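Cell envelope-related transcriptional attenuator domain-containing protein (Streptococcus agalactiae, PDB 3OKZ) is of unknown function but belongs to the LytR/CpsA/Psr family, whose members probably attach glycopolymers to the cell wall of Gram-positive bacteria. Local coordinates at residues A199-I203 with S204-K208. Numbering follows the deposited sequence.
Sequences ALNSI and SSYKK
Ser202 is the N-cap of helix 203-212 and meets Ser205 and Tyr206 in its first turn. It holds OG anti to its own backbone N (chi1 -173°), which turns the hydroxyl oxygen to the first turn, where it accepts a weak bond from Ser205 N at 3.4 Å. Backbone bonds continue the turn: Tyr206 N donates to Ser202 O at 2.9 Å, and Lys207 N to Ile203 O at 3.0 Å with a nearly straight N-H (168°).

The Tyr206 ring folds back over the Ser202 peptide, with Ser202 O over one face and the hydroxyl carried out beside Asn201. With CG beside the backbone N (chi1 -58°), the ring is directed back toward residues 201-203. Lys235 NZ is hydrogen-bonded to Asn201 OD1 and weakly to Tyr206 OH, which also makes a weak bond with Leu198 O.

Van der Waals contacts complete the join. Ile203 CD1 reaches the ring edge in plane, 3.7 Å from Tyr206 CD2, and Leu200 CD1 lies against Ser205 CB.

The whole is a tight helix-to-helix link at the surface: Asn201, with positive phi, is the first residue past helix 178-200, and helix 203-212 starts, with Ile203 resting on Ile228 and Leu232 of helix 228-232.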
loop_
_atom_site.group_PDB
_atom_site.type_symbol
_atom_site.label_atom_id
_atom_site.label_comp_id
_atom_site.label_asym_id
_atom_site.label_seq_id
_atom_site.Cartn_x
_atom_site.Cartn_y
_atom_site.Cartn_z
ATOM N N ALA A 199 -9.600 16.671 9.712
ATOM C CA ALA A 199 -10.223 17.376 10.828
ATOM C C ALA A 199 -9.699 18.805 10.884
ATOM O O ALA A 199 -10.435 19.725 11.244
ATOM C CB ALA A 199 -9.926 16.677 12.115
ATOM N N LEU A 200 -8.423 18.994 10.549
ATOM C CA LEU A 200 -7.863 20.341 10.536
ATOM C C LEU A 200 -8.799 21.184 9.686
ATOM O O LEU A 200 -9.058 22.357 9.974
ATOM C CB LEU A 200 -6.473 20.364 9.896
ATOM C CG LEU A 200 -5.357 19.858 10.788
ATOM C CD1 LEU A 200 -4.019 20.165 10.154
ATOM C CD2 LEU A 200 -5.476 20.532 12.139
ATOM N N ASN A 201 -9.308 20.550 8.636
ATOM C CA ASN A 201 -10.214 21.198 7.714
ATOM C C ASN A 201 -9.718 22.595 7.439
ATOM O O ASN A 201 -10.380 23.572 7.756
ATOM C CB ASN A 201 -11.614 21.263 8.295
ATOM C CG ASN A 201 -12.617 21.689 7.274
ATOM O OD1 ASN A 201 -12.628 21.174 6.156
ATOM N ND2 ASN A 201 -13.468 22.638 7.636
ATOM N N SER A 202 -8.532 22.677 6.861
ATOM C CA SER A 202 -7.928 23.950 6.548
ATOM C C SER A 202 -7.038 23.682 5.356
ATOM O O SER A 202 -6.199 22.788 5.403
ATOM C CB SER A 202 -7.099 24.424 7.736
ATOM O OG SER A 202 -6.605 25.737 7.554
ATOM N N ILE A 203 -7.232 24.430 4.272
ATOM C CA ILE A 203 -6.402 24.225 3.094
ATOM C C ILE A 203 -5.002 24.728 3.425
ATOM O O ILE A 203 -4.010 24.259 2.875
ATOM C CB ILE A 203 -6.977 24.951 1.846
ATOM C CG1 ILE A 203 -6.141 24.606 0.608
ATOM C CG2 ILE A 203 -6.970 26.440 2.057
ATOM C CD1 ILE A 203 -6.000 23.114 0.344
ATOM N N SER A 204 -4.938 25.676 4.353
ATOM C CA SER A 204 -3.664 26.229 4.798
ATOM C C SER A 204 -2.949 25.113 5.555
ATOM O O SER A 204 -1.777 24.807 5.304
ATOM C CB SER A 204 -3.900 27.421 5.731
ATOM O OG SER A 204 -2.681 28.006 6.155
ATOM N N SER A 205 -3.675 24.499 6.477
ATOM C CA SER A 205 -3.104 23.412 7.238
ATOM C C SER A 205 -2.650 22.294 6.299
ATOM O O SER A 205 -1.629 21.666 6.547
ATOM C CB SER A 205 -4.122 22.881 8.245
ATOM O OG SER A 205 -4.393 23.860 9.230
ATOM N N TYR A 206 -3.388 22.058 5.216
ATOM C CA TYR A 206 -3.014 20.998 4.281
ATOM C C TYR A 206 -1.702 21.306 3.574
ATOM O O TYR A 206 -0.805 20.461 3.519
ATOM C CB TYR A 206 -4.100 20.767 3.220
ATOM C CG TYR A 206 -5.441 20.405 3.786
ATOM C CD1 TYR A 206 -5.546 19.555 4.891
ATOM C CD2 TYR A 206 -6.611 20.901 3.219
ATOM C CE1 TYR A 206 -6.787 19.210 5.421
ATOM C CE2 TYR A 206 -7.857 20.560 3.737
ATOM C CZ TYR A 206 -7.939 19.715 4.837
ATOM O OH TYR A 206 -9.169 19.361 5.343
ATOM N N LYS A 207 -1.600 22.513 3.024
ATOM C CA LYS A 207 -0.392 22.912 2.318
ATOM C C LYS A 207 0.819 22.642 3.191
ATOM O O LYS A 207 1.790 22.035 2.755
ATOM C CB LYS A 207 -0.431 24.402 1.978
ATOM C CG LYS A 207 -1.378 24.773 0.849
ATOM C CD LYS A 207 -1.105 26.194 0.378
ATOM C CE LYS A 207 -1.975 26.579 -0.800
ATOM N NZ LYS A 207 -1.664 27.959 -1.252
ATOM N N LYS A 208 0.734 23.090 4.438
ATOM C CA LYS A 208 1.825 22.940 5.388
ATOM C C LYS A 208 2.199 21.484 5.578
ATOM O O LYS A 208 3.371 21.129 5.605
ATOM C CB LYS A 208 1.449 23.561 6.738
ATOM C CG LYS A 208 1.371 25.093 6.741
ATOM C CD LYS A 208 1.506 25.654 8.162
ATOM C CE LYS A 208 1.471 27.180 8.193
ATOM N NZ LYS A 208 0.131 27.752 7.867
#